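Local coordinates for glycerate dehydrogenase (Bacillus sp. 5mfcol3.1, PDB 6P2I), which probably reduces acyclic imino acids with NADPH as an asymmetric imine reductase, using a fold of the D-2-hydroxyacid dehydrogenase family, at residues Ile6-Tyr11 / Tyr30-Glu35; Ala48-Thr53 / Asp77-Asn82; Tyr68-Thr73 / Ser92-Tyr97. All coordinates share one frame; numbering follows the deposited sequence.

Interaction 1. Residues Ile6-Tyr11 / Tyr30-Glu35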
# COMPACT_ATOMS: atom_id res chain seq x y z
N ILE A 6 20.45 8.59 -27.35
CA ILE A 6 21.75 7.94 -27.47
C ILE A 6 21.84 6.56 -26.83
O ILE A 6 22.84 5.87 -27.02
CB ILE A 6 22.89 8.81 -26.90
CG1 ILE A 6 22.80 8.89 -25.37
CG2 ILE A 6 22.90 10.18 -27.58
CD1 ILE A 6 24.06 9.50 -24.73
N ASP A 7 20.83 6.14 -26.05
CA ASP A 7 20.89 4.83 -25.42
C ASP A 7 19.47 4.28 -25.32
O ASP A 7 18.49 4.95 -25.65
CB ASP A 7 21.61 4.87 -24.05
CG ASP A 7 21.10 5.98 -23.12
OD1 ASP A 7 20.01 6.53 -23.36
OD2 ASP A 7 21.83 6.32 -22.16
N LYS A 8 19.37 3.01 -24.89
CA LYS A 8 18.16 2.21 -25.07
C LYS A 8 16.95 2.77 -24.33
O LYS A 8 16.93 2.78 -23.10
CB LYS A 8 18.42 0.77 -24.61
CG LYS A 8 17.28 -0.20 -24.87
CD LYS A 8 17.74 -1.64 -24.67
CE LYS A 8 17.86 -1.99 -23.19
NZ LYS A 8 16.63 -2.64 -22.65
N PRO A 9 15.93 3.24 -25.04
CA PRO A 9 14.77 3.80 -24.34
C PRO A 9 13.96 2.70 -23.67
O PRO A 9 13.73 1.63 -24.24
CB PRO A 9 13.95 4.48 -25.45
CG PRO A 9 14.87 4.52 -26.66
CD PRO A 9 15.82 3.38 -26.50
N THR A 10 13.52 2.98 -22.44
CA THR A 10 12.52 2.12 -21.83
C THR A 10 11.23 2.16 -22.62
O THR A 10 10.60 1.13 -22.89
CB THR A 10 12.27 2.54 -20.40
OG1 THR A 10 13.42 2.22 -19.61
CG2 THR A 10 11.03 1.80 -19.85
N TYR A 11 10.84 3.36 -23.05
CA TYR A 11 9.55 3.58 -23.70
C TYR A 11 9.73 4.65 -24.77
O TYR A 11 10.20 5.75 -24.47
CB TYR A 11 8.50 3.99 -22.67
CG TYR A 11 7.10 4.15 -23.22
CD1 TYR A 11 6.44 3.08 -23.81
CD2 TYR A 11 6.44 5.37 -23.13
CE1 TYR A 11 5.15 3.22 -24.32
CE2 TYR A 11 5.15 5.52 -23.63
CZ TYR A 11 4.52 4.45 -24.22
OH TYR A 11 3.24 4.59 -24.71
N TYR A 30 19.32 1.45 -29.67
CA TYR A 30 18.72 0.51 -28.72
C TYR A 30 19.79 -0.33 -28.04
O TYR A 30 19.75 -1.56 -28.04
CB TYR A 30 17.69 -0.36 -29.43
CG TYR A 30 16.52 0.44 -29.96
CD1 TYR A 30 16.56 1.03 -31.23
CD2 TYR A 30 15.39 0.64 -29.19
CE1 TYR A 30 15.49 1.76 -31.71
CE2 TYR A 30 14.32 1.37 -29.65
CZ TYR A 30 14.37 1.92 -30.91
OH TYR A 30 13.29 2.65 -31.36
N ASP A 31 20.78 0.33 -27.45
CA ASP A 31 21.87 -0.34 -26.78
C ASP A 31 22.37 0.55 -25.65
O ASP A 31 21.85 1.65 -25.43
CB ASP A 31 23.00 -0.70 -27.76
CG ASP A 31 23.61 0.53 -28.44
OD1 ASP A 31 23.41 1.67 -27.96
OD2 ASP A 31 24.30 0.35 -29.46
N PHE A 32 23.37 0.07 -24.94
CA PHE A 32 24.10 0.89 -23.98
C PHE A 32 25.45 1.20 -24.60
O PHE A 32 26.25 0.27 -24.81
CB PHE A 32 24.28 0.17 -22.64
CG PHE A 32 22.98 -0.22 -21.99
CD1 PHE A 32 22.13 0.75 -21.48
CD2 PHE A 32 22.61 -1.55 -21.90
CE1 PHE A 32 20.93 0.39 -20.89
CE2 PHE A 32 21.41 -1.92 -21.31
CZ PHE A 32 20.57 -0.94 -20.81
N PRO A 33 25.72 2.45 -24.97
CA PRO A 33 26.99 2.74 -25.65
C PRO A 33 28.17 2.61 -24.70
O PRO A 33 28.08 2.92 -23.51
CB PRO A 33 26.82 4.19 -26.12
CG PRO A 33 25.81 4.77 -25.16
CD PRO A 33 24.87 3.64 -24.83
N ASN A 34 29.29 2.13 -25.24
CA ASN A 34 30.55 2.30 -24.54
C ASN A 34 30.92 3.79 -24.57
O ASN A 34 30.29 4.59 -25.25
CB ASN A 34 31.64 1.40 -25.15
CG ASN A 34 31.98 1.74 -26.61
OD1 ASN A 34 32.14 2.90 -26.97
ND2 ASN A 34 32.14 0.70 -27.44
N GLU A 35 31.94 4.16 -23.79
CA GLU A 35 32.24 5.59 -23.64
C GLU A 35 32.56 6.25 -24.98
O GLU A 35 32.16 7.39 -25.22
CB GLU A 35 33.39 5.79 -22.66
CG GLU A 35 33.74 7.26 -22.47
CD GLU A 35 34.80 7.49 -21.42
OE1 GLU A 35 34.62 7.02 -20.28
OE2 GLU A 35 35.81 8.15 -21.75

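Interaction 2. Residues Ala48-Thr53 / Asp77-Asn82. With DAR (D-arginine), chain D.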
# COMPACT_ATOMS: atom_id res chain seq x y z
N ALA A 48 20.56 15.97 -27.97
CA ALA A 48 20.73 14.59 -27.51
C ALA A 48 19.73 14.31 -26.40
O ALA A 48 19.38 15.20 -25.63
CB ALA A 48 22.14 14.33 -26.99
N ILE A 49 19.28 13.05 -26.34
CA ILE A 49 18.41 12.55 -25.27
C ILE A 49 19.13 11.37 -24.63
O ILE A 49 19.68 10.51 -25.33
CB ILE A 49 17.05 12.10 -25.81
CG1 ILE A 49 16.39 13.21 -26.63
CG2 ILE A 49 16.13 11.66 -24.63
CD1 ILE A 49 15.39 12.70 -27.64
N VAL A 50 19.14 11.32 -23.30
CA VAL A 50 19.90 10.30 -22.59
C VAL A 50 19.04 9.71 -21.48
O VAL A 50 18.25 10.41 -20.85
CB VAL A 50 21.22 10.88 -22.04
CG1 VAL A 50 20.95 11.98 -21.02
CG2 VAL A 50 22.09 9.78 -21.45
N GLU A 51 19.18 8.40 -21.27
CA GLU A 51 18.45 7.70 -20.21
C GLU A 51 19.35 6.99 -19.21
O GLU A 51 19.02 6.94 -18.02
CB GLU A 51 17.47 6.68 -20.81
CG GLU A 51 16.73 5.88 -19.73
CD GLU A 51 15.52 5.12 -20.22
OE1 GLU A 51 14.97 4.32 -19.42
OE2 GLU A 51 15.11 5.30 -21.38
N TRP A 52 20.48 6.44 -19.67
CA TRP A 52 21.29 5.54 -18.86
C TRP A 52 22.74 5.95 -18.73
O TRP A 52 23.41 5.50 -17.79
CB TRP A 52 21.29 4.13 -19.46
CG TRP A 52 19.94 3.54 -19.67
CD1 TRP A 52 19.21 3.54 -20.83
CD2 TRP A 52 19.15 2.86 -18.70
NE1 TRP A 52 18.01 2.88 -20.63
CE2 TRP A 52 17.95 2.46 -19.33
CE3 TRP A 52 19.34 2.54 -17.35
CZ2 TRP A 52 16.94 1.77 -18.65
CZ3 TRP A 52 18.34 1.85 -16.68
CH2 TRP A 52 17.16 1.46 -17.33
N THR A 53 23.27 6.74 -19.65
CA THR A 53 24.71 6.85 -19.82
C THR A 53 25.27 8.01 -19.02
O THR A 53 24.81 9.14 -19.16
CB THR A 53 25.03 7.01 -21.30
OG1 THR A 53 24.51 5.87 -22.00
CG2 THR A 53 26.53 7.12 -21.54
N ASP A 77 21.73 13.24 -11.92
CA ASP A 77 22.92 13.08 -11.10
C ASP A 77 24.03 12.32 -11.82
O ASP A 77 25.16 12.31 -11.34
CB ASP A 77 22.57 12.36 -9.79
CG ASP A 77 21.91 11.01 -10.01
OD1 ASP A 77 21.69 10.61 -11.17
OD2 ASP A 77 21.60 10.33 -9.01
N TYR A 78 23.72 11.69 -12.96
CA TYR A 78 24.70 10.97 -13.75
C TYR A 78 25.28 11.84 -14.86
O TYR A 78 26.08 11.36 -15.67
CB TYR A 78 24.06 9.69 -14.31
CG TYR A 78 22.79 9.91 -15.11
CD1 TYR A 78 21.56 10.10 -14.49
CD2 TYR A 78 22.83 9.93 -16.50
CE1 TYR A 78 20.41 10.30 -15.24
CE2 TYR A 78 21.70 10.11 -17.25
CZ TYR A 78 20.49 10.31 -16.62
OH TYR A 78 19.36 10.50 -17.37
N ILE A 79 24.90 13.12 -14.89
CA ILE A 79 25.33 14.09 -15.90
C ILE A 79 26.08 15.20 -15.19
O ILE A 79 25.58 15.77 -14.21
CB ILE A 79 24.10 14.66 -16.64
CG1 ILE A 79 23.26 13.54 -17.24
CG2 ILE A 79 24.54 15.59 -17.71
CD1 ILE A 79 23.98 12.79 -18.31
N ASP A 80 27.27 15.55 -15.70
CA ASP A 80 28.02 16.67 -15.13
C ASP A 80 27.45 17.97 -15.70
O ASP A 80 27.94 18.51 -16.69
CB ASP A 80 29.51 16.55 -15.43
CG ASP A 80 30.36 17.50 -14.58
OD1 ASP A 80 31.47 17.10 -14.16
OD2 ASP A 80 29.92 18.64 -14.33
N VAL A 81 26.41 18.49 -15.04
CA VAL A 81 25.70 19.64 -15.56
C VAL A 81 26.58 20.89 -15.53
O VAL A 81 26.52 21.72 -16.45
CB VAL A 81 24.38 19.86 -14.79
CG1 VAL A 81 23.39 18.77 -15.13
CG2 VAL A 81 24.64 19.90 -13.29
N ASN A 82 27.39 21.04 -14.49
CA ASN A 82 28.30 22.19 -14.43
C ASN A 82 29.28 22.17 -15.60
O ASN A 82 29.57 23.22 -16.18
CB ASN A 82 29.04 22.21 -13.10
CG ASN A 82 28.11 22.45 -11.93
OD1 ASN A 82 27.21 23.29 -12.00
ND2 ASN A 82 28.33 21.72 -10.84
N DAR D . 15.60 7.75 -11.76
CA DAR D . 14.21 8.12 -11.98
CB DAR D . 13.47 7.08 -12.84
CG DAR D . 14.05 6.93 -14.25
CD DAR D . 13.08 6.22 -15.19
NE DAR D . 13.49 6.14 -16.59
CZ DAR D . 12.75 6.70 -17.56
NH1 DAR D . 11.91 7.70 -17.27
NH2 DAR D . 12.84 6.27 -18.82
C DAR D . 14.11 9.52 -12.56
O DAR D . 13.19 9.87 -13.31
OXT DAR D . 14.99 10.32 -12.23

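Interaction 3. Residues Tyr68-Thr73 / Ser92-Tyr97. With DAR (D-arginine), chain D.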
# COMPACT_ATOMS: atom_id res chain seq x y z
N TYR A 68 22.29 20.86 -26.96
CA TYR A 68 21.16 20.69 -26.05
C TYR A 68 21.05 19.22 -25.67
O TYR A 68 20.97 18.35 -26.55
CB TYR A 68 19.86 21.18 -26.69
CG TYR A 68 18.63 21.17 -25.79
CD1 TYR A 68 18.72 21.48 -24.43
CD2 TYR A 68 17.39 20.89 -26.31
CE1 TYR A 68 17.56 21.48 -23.62
CE2 TYR A 68 16.25 20.90 -25.53
CZ TYR A 68 16.34 21.19 -24.20
OH TYR A 68 15.16 21.19 -23.47
N LEU A 69 21.07 18.95 -24.36
CA LEU A 69 20.94 17.61 -23.82
C LEU A 69 19.68 17.54 -22.98
O LEU A 69 19.46 18.40 -22.12
CB LEU A 69 22.16 17.24 -22.97
CG LEU A 69 22.12 15.88 -22.27
CD1 LEU A 69 22.15 14.76 -23.30
CD2 LEU A 69 23.30 15.74 -21.32
N ILE A 70 18.86 16.52 -23.23
CA ILE A 70 17.65 16.25 -22.46
C ILE A 70 17.84 14.92 -21.75
O ILE A 70 18.12 13.90 -22.39
CB ILE A 70 16.41 16.19 -23.37
CG1 ILE A 70 16.22 17.51 -24.11
CG2 ILE A 70 15.17 15.77 -22.55
CD1 ILE A 70 15.30 17.40 -25.31
N THR A 71 17.69 14.92 -20.42
CA THR A 71 17.57 13.65 -19.71
C THR A 71 16.12 13.23 -19.77
O THR A 71 15.22 14.06 -19.56
CB THR A 71 18.03 13.76 -18.25
OG1 THR A 71 17.19 14.67 -17.51
CG2 THR A 71 19.50 14.21 -18.18
N ILE A 72 15.88 11.97 -20.14
CA ILE A 72 14.52 11.44 -20.12
C ILE A 72 14.05 11.30 -18.69
O ILE A 72 12.85 11.21 -18.44
CB ILE A 72 14.43 10.10 -20.87
CG1 ILE A 72 12.98 9.83 -21.32
CG2 ILE A 72 14.93 8.96 -19.99
CD1 ILE A 72 12.49 10.81 -22.37
N THR A 73 14.99 11.31 -17.74
CA THR A 73 14.73 11.14 -16.32
C THR A 73 14.49 12.49 -15.65
O THR A 73 14.84 13.55 -16.17
CB THR A 73 15.93 10.46 -15.67
OG1 THR A 73 17.11 11.23 -15.95
CG2 THR A 73 16.09 9.06 -16.21
N SER A 92 18.10 20.08 -20.10
CA SER A 92 16.76 20.01 -19.52
C SER A 92 16.53 18.60 -19.00
O SER A 92 17.10 17.64 -19.51
CB SER A 92 15.66 20.34 -20.55
OG SER A 92 15.65 21.70 -20.94
N ASN A 93 15.64 18.47 -18.01
CA ASN A 93 15.16 17.16 -17.61
C ASN A 93 13.68 17.04 -17.98
O ASN A 93 13.10 17.93 -18.61
CB ASN A 93 15.41 16.91 -16.12
CG ASN A 93 14.59 17.81 -15.21
OD1 ASN A 93 14.03 18.82 -15.62
ND2 ASN A 93 14.54 17.44 -13.93
N CYS A 94 13.08 15.92 -17.60
CA CYS A 94 11.64 15.73 -17.67
C CYS A 94 11.16 15.74 -16.22
O CYS A 94 11.38 14.76 -15.49
CB CYS A 94 11.26 14.43 -18.38
SG CYS A 94 11.79 14.46 -20.14
N PRO A 95 10.55 16.82 -15.76
CA PRO A 95 10.52 17.10 -14.32
C PRO A 95 9.36 16.53 -13.54
O PRO A 95 9.46 16.47 -12.31
CB PRO A 95 10.47 18.63 -14.28
CG PRO A 95 9.74 19.00 -15.53
CD PRO A 95 10.17 18.00 -16.57
N GLN A 96 8.23 16.20 -14.18
CA GLN A 96 7.04 15.86 -13.39
C GLN A 96 6.36 14.56 -13.79
O GLN A 96 5.39 14.17 -13.13
CB GLN A 96 6.02 17.00 -13.45
CG GLN A 96 6.57 18.36 -13.06
CD GLN A 96 5.49 19.37 -12.73
OE1 GLN A 96 4.35 19.01 -12.41
NE2 GLN A 96 5.84 20.65 -12.79
N TYR A 97 6.83 13.88 -14.84
CA TYR A 97 6.09 12.76 -15.41
C TYR A 97 5.75 11.69 -14.37
O TYR A 97 4.70 11.06 -14.47
CB TYR A 97 6.89 12.13 -16.56
CG TYR A 97 8.16 11.42 -16.12
CD1 TYR A 97 9.34 12.14 -15.90
CD2 TYR A 97 8.19 10.05 -15.95
CE1 TYR A 97 10.50 11.49 -15.48
CE2 TYR A 97 9.34 9.40 -15.53
CZ TYR A 97 10.49 10.12 -15.29
OH TYR A 97 11.63 9.47 -14.87
N DAR D . 15.60 7.75 -11.76
CA DAR D . 14.21 8.12 -11.98
CB DAR D . 13.47 7.08 -12.84
CG DAR D . 14.05 6.93 -14.25
CD DAR D . 13.08 6.22 -15.19
NE DAR D . 13.49 6.14 -16.59
CZ DAR D . 12.75 6.70 -17.56
NH1 DAR D . 11.91 7.70 -17.27
NH2 DAR D . 12.84 6.27 -18.82
C DAR D . 14.11 9.52 -12.56
O DAR D . 13.19 9.87 -13.31
OXT DAR D . 14.99 10.32 -12.23

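Interaction 1. Residues Ile6-Tyr11 / Tyr30-Glu35
Asp31 O receives two donors from the facing loop: Lys8 N at 2.9 Å, a bond bent to 125° at the hydrogen and therefore weak, and the CA-H of Asp7. Both loops leave the carboxyl ends of neighbouring strands, 2-5 and 25-28, in a five-stranded parallel sheet with helices around it, the flavodoxin-like design expected of the substrate domain in this dehydrogenase family. The backbones come closest where the CA atoms of Lys8 and Tyr30 lie 4.1 Å apart.

Side chains flank this backbone contact. With CG anti to the backbone N (chi1 -175°), Lys8 puts CG against the Tyr30 backbone, 4.0 Å from Tyr30 C, and its CD lies near Tyr30 O. A bend at chi3 (76°) then brings CE to 3.8 Å from CZ of Phe32, so the aliphatic part of the lysine does the packing while its end leads away. Pro9 crosses Tyr30 at about a right angle, its CD 3.9 Å from CD2 of the ring. The Phe32 ring also meets the Trp52 ring edge-to-face, which ties this loop to the one after strand 47-50.

Asp7 is buried, and its carboxyl group serves the neighbouring loop: OD1 accepts from Glu51 N, and OD2 is bonded to Trp52 N and Thr53 OG1. An aspartate suits the place because two oxygens on a short stem can hold several donors close to the main chain. Asp31 turns its own carboxylate to Arg41 of helix 35-43, in a salt bridge through OD1, and the same NH1 is bonded to Ile6 O. Pro33 offers a compact apolar ring to this corner: Pro33 CD lies 3.6 Å from Asp7 CB. Pro33 CG lies 3.7 Å from Ile6 O.

Interaction 2. Residues Ala48-Thr53 / Asp77-Asn82
The Tyr78 ring meets the loop after strand 47-50 with its edge: Thr53 O lies in the ring plane, 3.4 Å from Tyr78 CD2. Farther along the ring, Tyr78 OH comes within 3.6 Å of Glu51 O, but its polar partner is the hydroxyl of Thr73. Tyrosine fits here because its C-H rim can meet Thr53 O and pack CE2 on Val50 CG2, at 4.2 Å, while the hydroxyl reaches Thr73 OG1 beyond. Beside it, Ile79 meets Val50 tip to tip, CD1 to CG1 at 4.1 Å, and Ile79 CG1 lies 3.6 Å above one face of the Tyr78 ring, toward the rim. Branched aliphatic residues fill this buried spot without needing polar partners.

Glu51 turns its CB away from the 77-82 loop and sends its side chain to the ligand. With CG anti to the backbone N (chi1 177°) and the rest of the chain extended, OE1 accepts a nearly straight bond, 2.9 Å and 169°, from NH2 of D-arginine. Its CG also rests 3.4 Å above one face of the Trp52 ring.

A second shell positions these groups. OE1 of Glu51 is also bonded to Thr10 OG1 and OE2 to Tyr5 OH, so both oxygens are fixed, and Asp7 OD1 accepts from the Glu51 amide. On the other loop, Asp77 forms a salt bridge with Arg229, another residue of the D-arginine pocket. Asp80 is the N-cap of helix 81-86, its OD2 taking the amide of Ser83. Tyr78 and Ile79 thus pack against the loop that carries Glu51, a residue of the D-arginine pocket, which lies, as in many parallel alpha/beta folds, at loops following the carboxyl ends of strands.

Interaction 3. Residues Tyr68-Thr73 / Ser92-Tyr97
Ser92 joins strand 90-92 to strand 68-71 as a parallel beta bridge opposite Ile70, at one edge of the five-stranded flavodoxin-like sheet. Its N donates to Leu69 O at 3.0 Å, and its O accepts from Thr71 N at 2.9 Å. With OG anti to the carbonyl carbon (chi1 -69°), the serine hydroxyl lies at the edge of the Tyr68 ring, hydrogen-bonded to Tyr68 OH at 2.6 Å and also to Val303 O. Serine suits this buried place because its short hydroxyl can meet both partners close to the backbone.

Asn93 then packs its CB 3.2 Å from Thr71 OG1, while its side-chain ND2 is hydrogen-bonded to Thr74 O. At Cys94 the backbone N gives Thr73 O a long but straight bond, 3.3 Å and 172°, from above the carbonyl plane. Thr71 OG1 reaches the same oxygen at 2.9 Å from the opposite face, so two bonds hold Thr73 O where the strand gives way to the pocket loop. Cys94 SG adds an apolar touch to Ile72 CD1. In that loop Thr73 CG2 packs 3.5 Å from CG of the D-arginine, and Ile72 CG2 lies by its NH2.

Pro95 touches the bound NADP. Tyr97 returns beside the D-arginine, whose NH1 is bonded to its OH, a doubtful contact because that oxygen sits too close to the ligand. Tyr97 CE1 lies 3.8 Å from Ile72 O.

How the interactions relate
From the N terminus, interaction 1 closes the strand-helix-strand unit that runs through helix 14-23, linking the loops after strands 2-5 and 25-28. It is complete before the chain reaches strand 47-50, where interaction 2 opens. Interactions 2 and 3 cross: segment 68-73 lies between the two halves of interaction 2, and interaction 3 closes only after helix 81-86. Strands 47-50 and 68-71 are sheet neighbours, joined by a backbone bond from Ile70 N to Ala48 O. Thr10 and Glu51 connect interaction 1 to 2, and Thr73 and Tyr78 connect 2 to 3; interactions 2 and 3 both touch the D-arginine, which interaction 1 backs indirectly through Thr10.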